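Local coordinates for protein BpsB (PgaB), Poly-beta-1,6-N-acetyl-D-glucosamine N-deacetylase (PDB 5BU6) that removes acetyl groups from the exopolysaccharide poly-beta-1,6-N-acetyl-D-glucosamine, a family 4 carbohydrate esterase activity required for biofilm formation in Bordetella bronchiseptica, at residues 59-64 and 214-219; 110-115 and 119-124; 154-159 and 200-205; 246-251 and 257-262. The protein carries 5 engineered substitutions. All coordinates share one frame; numbering follows the deposited sequence.

Contact 3 carries the nickel site: His154 and His159 bind the metal together with Asp84. Contact 2 touches contact 3 (centres about 12 Å apart), Thr110 OG1 meeting His156 ND1 at 2.7 Å; the Trp112 side chain is about 6 Å from the nickel. Contact 1 touches contact 3 where Val219 O lies 2.7 Å from His154 ND1, although its Ser217 side chain is about 14 Å from the metal. Contact 4, about 5 Å from contact 3 at the nearest atoms, reaches the same region through Arg260, whose side chain is about 6 Å from a nickel ion and packs on Val219. Contacts 2 and 4 lie on opposite sides of the chain's centre.

Contact 1: 59-64 and 214-219; sequences SMQQII and TIRSIV. With EDO (1,2-ethanediol), chain J.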
loop_
_atom_site.group_PDB
_atom_site.type_symbol
_atom_site.label_atom_id
_atom_site.label_comp_id
_atom_site.label_asym_id
_atom_site.label_seq_id
_atom_site.Cartn_x
_atom_site.Cartn_y
_atom_site.Cartn_z
ATOM N N SER A 59 7.526 -1.838 13.269
ATOM C CA SER A 59 7.781 -1.012 12.080
ATOM C C SER A 59 8.409 -1.855 10.976
ATOM O O SER A 59 8.891 -2.956 11.222
ATOM C CB SER A 59 8.720 0.133 12.413
ATOM O OG SER A 59 9.949 -0.415 12.900
ATOM N N MET A 60 8.466 -1.311 9.765
ATOM C CA MET A 60 9.207 -1.975 8.692
ATOM C C MET A 60 10.702 -2.073 9.008
ATOM O O MET A 60 11.371 -3.038 8.630
ATOM C CB MET A 60 9.015 -1.240 7.363
ATOM C CG MET A 60 9.618 -2.003 6.182
ATOM S SD MET A 60 8.343 -2.715 5.138
ATOM C CE MET A 60 7.513 -1.228 4.580
ATOM N N GLN A 61 11.234 -1.060 9.686
ATOM C CA GLN A 61 12.633 -1.111 10.098
ATOM C C GLN A 61 12.889 -2.320 11.014
ATOM O O GLN A 61 13.949 -2.965 10.961
ATOM C CB GLN A 61 13.036 0.177 10.804
ATOM C CG GLN A 61 14.518 0.217 11.139
ATOM C CD GLN A 61 15.381 0.213 9.880
ATOM O OE1 GLN A 61 15.184 1.031 8.987
ATOM N NE2 GLN A 61 16.328 -0.721 9.803
ATOM N N GLN A 62 11.925 -2.609 11.885
ATOM C CA GLN A 62 12.043 -3.764 12.769
ATOM C C GLN A 62 12.031 -5.069 11.980
ATOM O O GLN A 62 12.786 -6.001 12.300
ATOM C CB GLN A 62 10.924 -3.764 13.805
ATOM C CG GLN A 62 11.212 -2.882 15.013
ATOM C CD GLN A 62 10.037 -2.847 15.968
ATOM O OE1 GLN A 62 9.007 -2.248 15.672
ATOM N NE2 GLN A 62 10.172 -3.519 17.093
ATOM N N ILE A 63 11.204 -5.137 10.940
ATOM C CA ILE A 63 11.187 -6.338 10.097
ATOM C C ILE A 63 12.560 -6.539 9.450
ATOM O O ILE A 63 13.124 -7.624 9.487
ATOM C CB ILE A 63 10.124 -6.262 8.997
ATOM C CG1 ILE A 63 8.726 -6.379 9.605
ATOM C CG2 ILE A 63 10.353 -7.369 7.959
ATOM C CD1 ILE A 63 7.592 -5.873 8.682
ATOM N N ILE A 64 13.077 -5.477 8.849
ATOM C CA ILE A 64 14.366 -5.530 8.173
ATOM C C ILE A 64 15.468 -5.966 9.134
ATOM O O ILE A 64 16.281 -6.817 8.810
ATOM C CB ILE A 64 14.696 -4.168 7.560
ATOM C CG1 ILE A 64 13.641 -3.810 6.507
ATOM C CG2 ILE A 64 16.054 -4.174 6.947
ATOM C CD1 ILE A 64 13.656 -2.351 6.105
ATOM N N THR A 214 13.596 8.494 1.576
ATOM C CA THR A 214 13.941 7.522 0.539
ATOM C C THR A 214 13.160 6.234 0.793
ATOM O O THR A 214 13.456 5.521 1.744
ATOM C CB THR A 214 15.465 7.207 0.528
ATOM O OG1 THR A 214 16.195 8.388 0.185
ATOM C CG2 THR A 214 15.791 6.100 -0.477
ATOM N N ILE A 215 12.178 5.925 -0.046
ATOM C CA ILE A 215 11.329 4.774 0.232
ATOM C C ILE A 215 12.068 3.504 -0.171
ATOM O O ILE A 215 13.034 3.554 -0.938
ATOM C CB ILE A 215 10.002 4.815 -0.499
ATOM C CG1 ILE A 215 10.220 4.803 -2.014
ATOM C CG2 ILE A 215 9.205 6.020 -0.075
ATOM C CD1 ILE A 215 8.951 4.456 -2.772
ATOM N N ARG A 216 11.603 2.371 0.342
ATOM C CA ARG A 216 12.237 1.106 0.024
ATOM C C ARG A 216 11.207 0.013 -0.176
ATOM O O ARG A 216 11.559 -1.151 -0.302
ATOM C CB ARG A 216 13.218 0.712 1.127
ATOM C CG ARG A 216 12.660 0.893 2.508
ATOM C CD ARG A 216 13.720 0.725 3.583
ATOM N NE ARG A 216 13.201 1.194 4.862
ATOM C CZ ARG A 216 13.885 1.199 5.999
ATOM N NH1 ARG A 216 13.313 1.647 7.105
ATOM N NH2 ARG A 216 15.133 0.753 6.032
ATOM N N SER A 217 9.931 0.392 -0.223
ATOM C CA SER A 217 8.878 -0.597 -0.333
ATOM C C SER A 217 7.758 -0.142 -1.271
ATOM O O SER A 217 7.529 1.066 -1.432
ATOM C CB SER A 217 8.314 -0.901 1.061
ATOM O OG SER A 217 7.930 0.300 1.706
ATOM N N ILE A 218 7.090 -1.114 -1.894
ATOM C CA ILE A 218 5.923 -0.872 -2.750
ATOM C C ILE A 218 4.763 -1.709 -2.267
ATOM O O ILE A 218 4.906 -2.923 -2.013
ATOM C CB ILE A 218 6.216 -1.206 -4.239
ATOM C CG1 ILE A 218 4.926 -1.246 -5.055
ATOM C CG2 ILE A 218 6.899 -2.554 -4.382
ATOM C CD1 ILE A 218 4.378 0.105 -5.364
ATOM N N VAL A 219 3.618 -1.065 -2.087
ATOM C CA VAL A 219 2.378 -1.774 -1.809
ATOM C C VAL A 219 1.613 -1.820 -3.111
ATOM O O VAL A 219 1.154 -0.786 -3.579
ATOM C CB VAL A 219 1.503 -1.073 -0.743
ATOM C CG1 VAL A 219 0.188 -1.892 -0.507
ATOM C CG2 VAL A 219 2.275 -0.908 0.570
HETATM C C1 EDO J . 9.458 3.848 10.617
HETATM O O1 EDO J . 8.332 3.374 11.364
HETATM C C2 EDO J . 10.533 2.759 10.565
HETATM O O2 EDO J . 10.184 1.704 9.652
#
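Met60 in helix 60-67 and Ser217, at the start of strand 217-219, mark the nearest backbone approach, their CA atoms 9.1 Å apart, and side chains bridge the gap. Arg216 spans most of it: its chain is extended from CG to NE and presents NH1 and NH2 end-on to the amide of Gln61. Both nitrogens grip one atom, with NH1 2.7 Å and NH2 3.0 Å from Gln61 OE1. The oxygen lies in the guanidinium plane, but both donors reach it from the same face of the amide, turned 45° from the guanidinium. Ile64 CD1 lies over one guanidinium face, offset toward its rim, 3.4 Å from Arg216 NH2. These links tie the helix to the residue leading into strand 217-219 of the distorted beta/alpha barrel of family 4 carbohydrate esterases; Glu150 on strand 149-153 forms a salt bridge with Arg216 NE. Deeper in, the bent Met60 chain sets CE 3.3 Å from Ser217 OG. The helix opens with a capping box: Gln62 N donates to Ser59 OG, and Ser59 N donates to Gln62 OE1. An ethanediol, probably from the crystallisation liquor, accepts from Gln61 N at its O2, 3.0 Å away.

Contact 2: 110-115 and 119-124; sequences TSWTDA and TKIRLS
The indole of Trp112 turns one face to Ile121 and Leu123, which lay a methyl group over each of its rings. Ile121 CG2 stands over the five-membered ring, 3.8 Å from its centroid and 22° off the normal. Leu123 CD2 lies likewise over the six-membered ring, 3.8 Å from its centroid and 25° off the normal, with 3.5 Å to Trp112 CZ2. Both are CH-pi contacts, and both aliphatic chains cross the indole at about a right angle. The rings of His159 and Phe134 also meet Trp112, each inclined to it, so the residue packed on the hairpin also touches a nickel ligand. In the other flat group, the guanidinium of Arg122, the edge is used: NH2 donates to Ser124 O at 2.9 Å, in the carbonyl plane and on a lone pair.

Ile121 and Leu123 belong to the antiparallel hairpin of strands 121-124 and 127-129, where Leu123 and Ser124 together face one residue of the partner strand in a classic beta bulge. Short helix 110-113 packs against this hairpin. Past the helix end, Ala115 CB touches Ile121 CD1 at 3.7 Å. With CG1 set anti to its carbonyl carbon (chi1 -77°), Ile121 sends its CD1 arm to Ala115 while CG2 takes the indole. Thr119 OG1 comes within 4.2 Å of Ala115 CB, but its polar partner is Pro116 O.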
loop_
_atom_site.group_PDB
_atom_site.type_symbol
_atom_site.label_atom_id
_atom_site.label_comp_id
_atom_site.label_asym_id
_atom_site.label_seq_id
_atom_site.Cartn_x
_atom_site.Cartn_y
_atom_site.Cartn_z
ATOM N N THR A 110 1.149 8.519 -5.760
ATOM C CA THR A 110 1.720 9.858 -5.862
ATOM C C THR A 110 1.044 10.709 -6.946
ATOM O O THR A 110 1.108 11.927 -6.893
ATOM C CB THR A 110 3.250 9.816 -6.074
ATOM O OG1 THR A 110 3.578 9.038 -7.226
ATOM C CG2 THR A 110 3.929 9.201 -4.846
ATOM N N SER A 111 0.375 10.099 -7.914
ATOM C CA SER A 111 -0.326 10.931 -8.889
ATOM C C SER A 111 -1.582 11.572 -8.262
ATOM O O SER A 111 -2.120 12.537 -8.805
ATOM C CB SER A 111 -0.705 10.140 -10.154
ATOM O OG SER A 111 -1.764 9.242 -9.892
ATOM N N TRP A 112 -2.029 11.037 -7.128
ATOM C CA TRP A 112 -3.159 11.584 -6.392
ATOM C C TRP A 112 -2.703 12.688 -5.448
ATOM O O TRP A 112 -3.206 13.795 -5.477
ATOM C CB TRP A 112 -3.856 10.472 -5.589
ATOM C CG TRP A 112 -4.503 9.415 -6.416
ATOM C CD1 TRP A 112 -4.606 9.379 -7.763
ATOM C CD2 TRP A 112 -5.143 8.218 -5.932
ATOM N NE1 TRP A 112 -5.264 8.242 -8.162
ATOM C CE2 TRP A 112 -5.617 7.518 -7.058
ATOM C CE3 TRP A 112 -5.351 7.682 -4.669
ATOM C CZ2 TRP A 112 -6.289 6.304 -6.961
ATOM C CZ3 TRP A 112 -6.043 6.463 -4.567
ATOM C CH2 TRP A 112 -6.492 5.796 -5.711
ATOM N N THR A 113 -1.756 12.345 -4.583
ATOM C CA THR A 113 -1.131 13.288 -3.667
ATOM C C THR A 113 -0.503 14.459 -4.423
ATOM O O THR A 113 -0.603 15.611 -4.001
ATOM C CB THR A 113 -0.065 12.561 -2.811
ATOM O OG1 THR A 113 -0.712 11.489 -2.112
ATOM C CG2 THR A 113 0.626 13.519 -1.787
ATOM N N ASP A 114 0.126 14.169 -5.555
ATOM C CA ASP A 114 0.811 15.212 -6.310
ATOM C C ASP A 114 -0.006 15.770 -7.481
ATOM O O ASP A 114 0.557 16.312 -8.414
ATOM C CB ASP A 114 2.137 14.689 -6.856
ATOM C CG ASP A 114 3.090 15.796 -7.179
ATOM O OD1 ASP A 114 3.343 16.616 -6.271
ATOM O OD2 ASP A 114 3.549 15.853 -8.338
ATOM N N ALA A 115 -1.323 15.598 -7.463
ATOM C CA ALA A 115 -2.116 16.119 -8.572
ATOM C C ALA A 115 -1.982 17.635 -8.669
ATOM O O ALA A 115 -1.822 18.318 -7.655
ATOM C CB ALA A 115 -3.596 15.715 -8.418
ATOM N N THR A 119 -7.147 20.707 -9.571
ATOM C CA THR A 119 -7.735 19.681 -10.421
ATOM C C THR A 119 -8.277 18.506 -9.597
ATOM O O THR A 119 -7.823 18.242 -8.488
ATOM C CB THR A 119 -6.733 19.153 -11.471
ATOM O OG1 THR A 119 -5.743 18.331 -10.833
ATOM C CG2 THR A 119 -6.055 20.317 -12.224
ATOM N N LYS A 120 -9.264 17.818 -10.155
ATOM C CA LYS A 120 -9.884 16.677 -9.511
ATOM C C LYS A 120 -9.125 15.416 -9.870
ATOM O O LYS A 120 -8.540 15.322 -10.941
ATOM C CB LYS A 120 -11.351 16.551 -9.934
ATOM C CG LYS A 120 -12.312 17.382 -9.093
ATOM C CD LYS A 120 -13.723 17.336 -9.657
ATOM C CE LYS A 120 -14.749 17.745 -8.617
ATOM N NZ LYS A 120 -14.485 19.107 -8.095
ATOM N N ILE A 121 -9.129 14.455 -8.961
ATOM C CA ILE A 121 -8.482 13.169 -9.189
ATOM C C ILE A 121 -9.512 12.232 -9.797
ATOM O O ILE A 121 -10.572 12.032 -9.215
ATOM C CB ILE A 121 -7.927 12.560 -7.879
ATOM C CG1 ILE A 121 -6.619 13.242 -7.462
ATOM C CG2 ILE A 121 -7.717 11.041 -8.009
ATOM C CD1 ILE A 121 -6.795 14.623 -6.876
ATOM N N ARG A 122 -9.227 11.681 -10.973
ATOM C CA ARG A 122 -10.106 10.660 -11.532
ATOM C C ARG A 122 -9.753 9.300 -10.955
ATOM O O ARG A 122 -8.616 8.841 -11.076
ATOM C CB ARG A 122 -10.025 10.610 -13.058
ATOM C CG ARG A 122 -10.789 9.421 -13.641
ATOM C CD ARG A 122 -11.073 9.557 -15.141
ATOM N NE ARG A 122 -11.843 10.753 -15.469
ATOM C CZ ARG A 122 -13.149 10.887 -15.260
ATOM N NH1 ARG A 122 -13.761 12.015 -15.597
ATOM N NH2 ARG A 122 -13.843 9.899 -14.711
ATOM N N LEU A 123 -10.730 8.665 -10.321
ATOM C CA LEU A 123 -10.526 7.357 -9.715
ATOM C C LEU A 123 -10.982 6.252 -10.658
ATOM O O LEU A 123 -10.273 5.274 -10.880
ATOM C CB LEU A 123 -11.279 7.257 -8.388
ATOM C CG LEU A 123 -10.814 8.153 -7.235
ATOM C CD1 LEU A 123 -11.702 7.949 -6.009
ATOM C CD2 LEU A 123 -9.354 7.890 -6.893
ATOM N N SER A 124 -12.178 6.423 -11.207
ATOM C CA SER A 124 -12.743 5.473 -12.151
ATOM C C SER A 124 -13.331 6.268 -13.306
ATOM O O SER A 124 -13.486 7.483 -13.191
ATOM C CB SER A 124 -13.807 4.606 -11.472
ATOM O OG SER A 124 -15.095 5.165 -11.655
#

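Contact 3: 154-159 and 200-205; sequences HSHNLH and LKTSAH. Engineered in segment 200-205: His205 (natural residue Asp). With NI (nickel (II) ion), chain C; SCN (thiocyanate ion), chain H.
His156 and Ser203 form the tight part of the contact, where the metal-binding loop presses on helix 189-211 with their CA atoms only 4.8 Å apart. Ser203 CB packs into the loop backbone, 3.8 Å from His156 N. From the preceding residue, Thr202 CG2 sits squarely over the His156 ring, 3.7 Å from its centroid and 4° off the normal, a CH-pi contact. The ring swings out over the helix because its CG lies anti to the backbone N (chi1 -179°), and Thr110 OG1, hydrogen-bonded to ND1, fixes its rotation. No hydrogen bond joins the two segments directly; Asp199, just before the helical segment, accepts from His156 N and Asn157 N.

Leu158 is buried but packs more loosely on the helix. On the solvent side, exposed Lys201 and His205, an engineered residue in place of Asp, take no part in the contact; His205 NE2 donates to the nitrogen of a thiocyanate ion that probably comes from the crystallisation liquor.

The loop reads His-Ser-His-x-x-His, matching the H(S/T)HxxH metal-binding motif of family 4 esterases. Ser155 OG ties it together, donating to His154 O at 2.6 Å and accepting from Leu158 N at 2.9 Å in an ST motif. At the far side, nickel is bound by His154 NE2 at 2.2 Å and His159 NE2 at 2.1 Å, with two waters; Asp84 also belongs to the site. Apolar packing thus backs the loop on the helix, while the Ser155 bonds and that of His154 ND1 with Val219 O are consistent with fixing the loop's shape and the His154 ring.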
loop_
_atom_site.group_PDB
_atom_site.type_symbol
_atom_site.label_atom_id
_atom_site.label_comp_id
_atom_site.label_asym_id
_atom_site.label_seq_id
_atom_site.Cartn_x
_atom_site.Cartn_y
_atom_site.Cartn_z
ATOM N N HIS A 154 2.514 3.531 -3.209
ATOM C CA HIS A 154 1.323 2.795 -3.661
ATOM C C HIS A 154 1.195 2.960 -5.173
ATOM O O HIS A 154 0.090 2.939 -5.707
ATOM C CB HIS A 154 0.062 3.304 -2.938
ATOM C CG HIS A 154 -1.024 2.287 -2.824
ATOM N ND1 HIS A 154 -0.809 0.938 -3.028
ATOM C CD2 HIS A 154 -2.342 2.420 -2.539
ATOM C CE1 HIS A 154 -1.951 0.284 -2.879
ATOM N NE2 HIS A 154 -2.891 1.158 -2.562
ATOM N N SER A 155 2.353 3.103 -5.825
ATOM C CA SER A 155 2.552 3.414 -7.260
ATOM C C SER A 155 2.360 4.914 -7.517
ATOM O O SER A 155 1.920 5.646 -6.645
ATOM C CB SER A 155 1.635 2.602 -8.190
ATOM O OG SER A 155 0.340 3.188 -8.296
ATOM N N HIS A 156 2.732 5.361 -8.708
ATOM C CA HIS A 156 2.419 6.719 -9.156
ATOM C C HIS A 156 1.014 6.719 -9.742
ATOM O O HIS A 156 0.125 7.349 -9.215
ATOM C CB HIS A 156 3.438 7.226 -10.190
ATOM C CG HIS A 156 3.182 8.627 -10.667
ATOM N ND1 HIS A 156 3.146 9.709 -9.816
ATOM C CD2 HIS A 156 2.940 9.116 -11.907
ATOM C CE1 HIS A 156 2.900 10.805 -10.510
ATOM N NE2 HIS A 156 2.764 10.473 -11.783
ATOM N N ASN A 157 0.821 5.979 -10.819
ATOM C CA ASN A 157 -0.476 5.932 -11.480
ATOM C C ASN A 157 -0.865 4.508 -11.875
ATOM O O ASN A 157 -1.321 4.265 -12.972
ATOM C CB ASN A 157 -0.459 6.847 -12.707
ATOM C CG ASN A 157 -1.837 7.108 -13.269
ATOM O OD1 ASN A 157 -2.853 6.976 -12.569
ATOM N ND2 ASN A 157 -1.885 7.470 -14.544
ATOM N N LEU A 158 -0.663 3.548 -10.981
ATOM C CA LEU A 158 -1.078 2.177 -11.289
ATOM C C LEU A 158 -2.296 1.773 -10.476
ATOM O O LEU A 158 -2.702 0.613 -10.504
ATOM C CB LEU A 158 0.060 1.199 -11.022
ATOM C CG LEU A 158 1.313 1.461 -11.851
ATOM C CD1 LEU A 158 2.372 0.471 -11.434
ATOM C CD2 LEU A 158 1.031 1.357 -13.336
ATOM N N HIS A 159 -2.863 2.721 -9.738
ATOM C CA HIS A 159 -3.997 2.409 -8.864
ATOM C C HIS A 159 -5.308 2.583 -9.639
ATOM O O HIS A 159 -6.187 3.355 -9.248
ATOM C CB HIS A 159 -3.950 3.296 -7.606
ATOM C CG HIS A 159 -4.634 2.692 -6.413
ATOM N ND1 HIS A 159 -5.945 2.272 -6.438
ATOM C CD2 HIS A 159 -4.197 2.464 -5.154
ATOM C CE1 HIS A 159 -6.281 1.794 -5.256
ATOM N NE2 HIS A 159 -5.237 1.896 -4.456
ATOM N N LEU A 200 7.175 3.478 -10.957
ATOM C CA LEU A 200 7.743 3.294 -9.624
ATOM C C LEU A 200 8.822 4.337 -9.344
ATOM O O LEU A 200 8.900 4.874 -8.233
ATOM C CB LEU A 200 8.315 1.877 -9.466
ATOM C CG LEU A 200 7.282 0.760 -9.627
ATOM C CD1 LEU A 200 7.889 -0.618 -9.398
ATOM C CD2 LEU A 200 6.112 0.997 -8.697
ATOM N N LYS A 201 9.666 4.602 -10.342
ATOM C CA LYS A 201 10.744 5.576 -10.202
ATOM C C LYS A 201 10.175 6.964 -9.890
ATOM O O LYS A 201 10.655 7.665 -9.002
ATOM C CB LYS A 201 11.592 5.644 -11.478
ATOM C CG LYS A 201 12.882 6.448 -11.330
ATOM C CD LYS A 201 13.434 6.905 -12.683
ATOM C CE LYS A 201 13.489 5.775 -13.709
ATOM N NZ LYS A 201 14.596 4.802 -13.470
ATOM N N THR A 202 9.150 7.356 -10.635
ATOM C CA THR A 202 8.478 8.622 -10.376
ATOM C C THR A 202 7.918 8.720 -8.949
ATOM O O THR A 202 8.115 9.741 -8.282
ATOM C CB THR A 202 7.351 8.862 -11.405
ATOM O OG1 THR A 202 7.918 8.875 -12.718
ATOM C CG2 THR A 202 6.651 10.205 -11.168
ATOM N N SER A 203 7.239 7.678 -8.466
ATOM C CA SER A 203 6.670 7.747 -7.117
ATOM C C SER A 203 7.759 7.880 -6.054
ATOM O O SER A 203 7.609 8.643 -5.095
ATOM C CB SER A 203 5.782 6.516 -6.816
ATOM O OG SER A 203 6.565 5.350 -6.645
ATOM N N ALA A 204 8.875 7.173 -6.225
ATOM C CA ALA A 204 9.977 7.302 -5.262
ATOM C C ALA A 204 10.633 8.701 -5.324
ATOM O O ALA A 204 10.956 9.302 -4.292
ATOM C CB ALA A 204 11.026 6.213 -5.490
ATOM N N HIS A 205 10.807 9.233 -6.521
ATOM C CA HIS A 205 11.358 10.578 -6.623
ATOM C C HIS A 205 10.419 11.623 -5.997
ATOM O O HIS A 205 10.868 12.497 -5.255
ATOM C CB HIS A 205 11.660 10.935 -8.068
ATOM C CG HIS A 205 11.730 12.409 -8.308
ATOM N ND1 HIS A 205 12.851 13.157 -8.022
ATOM C CD2 HIS A 205 10.798 13.281 -8.762
ATOM C CE1 HIS A 205 12.615 14.424 -8.310
ATOM N NE2 HIS A 205 11.377 14.525 -8.761
HETATM NI NI NI C . -5.087 1.225 -2.496
HETATM S S SCN H . 8.576 19.116 -8.251
HETATM C C SCN H . 9.769 17.881 -8.830
HETATM N N SCN H . 10.516 17.114 -9.190
HETATM O O HOH W 1 -5.115 0.610 -0.461
HETATM O O HOH W 2 -7.237 1.172 -2.219
#

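Contact 4: 246-251 and 257-262; sequences PGPNTP and QIRRSL
Asn249 and Arg259 each send a side chain to the other segment's backbone: the Asn249 amide to Arg259 N and O, the Arg259 guanidinium to Pro248 O. The Asn249 amide lies against the Arg259 main chain like a peptide of a neighbouring strand. OD1 accepts from Arg259 N at 2.7 Å, in the carbonyl plane and on a lone pair, and ND2 donates to Arg259 O at 3.1 Å in a nearly straight bond (171°). Placing CG anti to the carbonyl carbon (chi1 -65°) brings the amide to this edge, and its flank rests on Ile258 CG2, 3.7 Å from OD1. ND2 is also bonded to Phe13 O, which links the loop to the lead-in of strand 14-20.

The Arg259 chain, extended from CG to NE, passes along the carbonyls of Gly247 and Pro246 to Pro248 O. Its CB lies 3.4 Å from Gly247 O, and NH1 ends 3.0 Å from Pro248 O, nearly along the C=O axis. Water 3 donates to both Gly247 O and Arg259 O, the latter at 2.9 Å, bridging the loop to the residues that lead into strand 261-266. Arg260, by contrast, turns away; its NE donates to Thr243 O, and a bound thiocyanate lies about 3 Å from its side chain, which is itself about 6 Å from a nickel ion.

Both backbone polar groups of Arg259 are therefore satisfied by one buried amide, and its guanidinium meets a neutral carbonyl here, so directional hydrogen bonds rather than a salt bridge join the two segments.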
loop_
_atom_site.group_PDB
_atom_site.type_symbol
_atom_site.label_atom_id
_atom_site.label_comp_id
_atom_site.label_asym_id
_atom_site.label_seq_id
_atom_site.Cartn_x
_atom_site.Cartn_y
_atom_site.Cartn_z
ATOM N N PRO A 246 -2.922 -13.730 1.678
ATOM C CA PRO A 246 -2.943 -13.742 3.143
ATOM C C PRO A 246 -2.050 -14.843 3.712
ATOM O O PRO A 246 -1.606 -15.728 2.994
ATOM C CB PRO A 246 -4.415 -14.003 3.461
ATOM C CG PRO A 246 -4.854 -14.895 2.339
ATOM C CD PRO A 246 -4.073 -14.449 1.106
ATOM N N GLY A 247 -1.778 -14.785 5.001
ATOM C CA GLY A 247 -1.016 -15.844 5.621
ATOM C C GLY A 247 0.096 -15.280 6.460
ATOM O O GLY A 247 0.350 -14.078 6.433
ATOM N N PRO A 248 0.759 -16.148 7.231
ATOM C CA PRO A 248 1.866 -15.680 8.058
ATOM C C PRO A 248 3.086 -15.417 7.198
ATOM O O PRO A 248 3.316 -16.123 6.220
ATOM C CB PRO A 248 2.097 -16.851 9.020
ATOM C CG PRO A 248 1.712 -18.057 8.216
ATOM C CD PRO A 248 0.582 -17.612 7.307
ATOM N N ASN A 249 3.852 -14.399 7.547
ATOM C CA ASN A 249 5.130 -14.192 6.888
ATOM C C ASN A 249 6.201 -14.928 7.651
ATOM O O ASN A 249 6.851 -14.365 8.534
ATOM C CB ASN A 249 5.466 -12.724 6.797
ATOM C CG ASN A 249 4.500 -11.987 5.919
ATOM O OD1 ASN A 249 4.565 -12.077 4.688
ATOM N ND2 ASN A 249 3.571 -11.285 6.539
ATOM N N THR A 250 6.360 -16.195 7.305
ATOM C CA THR A 250 7.345 -17.051 7.934
ATOM C C THR A 250 8.713 -16.727 7.320
ATOM O O THR A 250 8.784 -16.005 6.328
ATOM C CB THR A 250 6.958 -18.534 7.757
ATOM O OG1 THR A 250 6.803 -18.824 6.363
ATOM C CG2 THR A 250 5.647 -18.831 8.486
ATOM N N PRO A 251 9.807 -17.229 7.923
ATOM C CA PRO A 251 11.139 -16.870 7.416
ATOM C C PRO A 251 11.408 -17.226 5.951
ATOM O O PRO A 251 12.274 -16.602 5.352
ATOM C CB PRO A 251 12.079 -17.674 8.331
ATOM C CG PRO A 251 11.339 -17.793 9.599
ATOM C CD PRO A 251 9.891 -17.947 9.209
ATOM N N GLN A 257 7.576 -10.491 -1.289
ATOM C CA GLN A 257 6.276 -11.151 -1.414
ATOM C C GLN A 257 5.500 -11.167 -0.101
ATOM O O GLN A 257 4.826 -12.157 0.219
ATOM C CB GLN A 257 6.450 -12.599 -1.896
ATOM C CG GLN A 257 7.330 -12.775 -3.112
ATOM C CD GLN A 257 6.696 -12.215 -4.358
ATOM O OE1 GLN A 257 5.472 -12.263 -4.522
ATOM N NE2 GLN A 257 7.522 -11.657 -5.240
ATOM N N ILE A 258 5.563 -10.071 0.639
ATOM C CA ILE A 258 4.933 -9.996 1.956
ATOM C C ILE A 258 3.403 -10.190 1.888
ATOM O O ILE A 258 2.716 -9.580 1.063
ATOM C CB ILE A 258 5.283 -8.657 2.628
ATOM C CG1 ILE A 258 6.788 -8.609 2.961
ATOM C CG2 ILE A 258 4.491 -8.441 3.906
ATOM C CD1 ILE A 258 7.200 -7.271 3.572
ATOM N N ARG A 259 2.906 -11.068 2.753
ATOM C CA ARG A 259 1.494 -11.406 2.857
ATOM C C ARG A 259 0.748 -10.450 3.783
ATOM O O ARG A 259 1.283 -10.044 4.804
ATOM C CB ARG A 259 1.345 -12.841 3.382
ATOM C CG ARG A 259 1.979 -13.845 2.457
ATOM C CD ARG A 259 2.240 -15.168 3.137
ATOM N NE ARG A 259 2.722 -16.142 2.170
ATOM C CZ ARG A 259 3.148 -17.358 2.486
ATOM N NH1 ARG A 259 3.172 -17.746 3.754
ATOM N NH2 ARG A 259 3.562 -18.174 1.531
ATOM N N ARG A 260 -0.492 -10.109 3.454
ATOM C CA ARG A 260 -1.277 -9.330 4.399
ATOM C C ARG A 260 -2.755 -9.636 4.324
ATOM O O ARG A 260 -3.246 -10.177 3.327
ATOM C CB ARG A 260 -1.055 -7.840 4.185
ATOM C CG ARG A 260 -1.638 -7.295 2.946
ATOM C CD ARG A 260 -0.764 -6.107 2.434
ATOM N NE ARG A 260 -1.333 -5.631 1.181
ATOM C CZ ARG A 260 -1.849 -4.421 1.000
ATOM N NH1 ARG A 260 -1.816 -3.526 1.976
ATOM N NH2 ARG A 260 -2.367 -4.100 -0.175
ATOM N N SER A 261 -3.442 -9.299 5.404
ATOM C CA SER A 261 -4.884 -9.473 5.505
ATOM C C SER A 261 -5.493 -8.098 5.393
ATOM O O SER A 261 -4.874 -7.117 5.776
ATOM C CB SER A 261 -5.273 -10.142 6.817
ATOM O OG SER A 261 -4.809 -11.480 6.836
ATOM N N LEU A 262 -6.698 -8.031 4.855
ATOM C CA LEU A 262 -7.342 -6.761 4.613
ATOM C C LEU A 262 -8.490 -6.630 5.597
ATOM O O LEU A 262 -9.270 -7.561 5.756
ATOM C CB LEU A 262 -7.828 -6.696 3.165
ATOM C CG LEU A 262 -8.435 -5.402 2.633
ATOM C CD1 LEU A 262 -7.450 -4.259 2.757
ATOM C CD2 LEU A 262 -8.856 -5.601 1.187
HETATM O O HOH W 3 0.046 -11.387 7.118
HETATM O O HOH W 4 -2.385 -12.332 7.168
#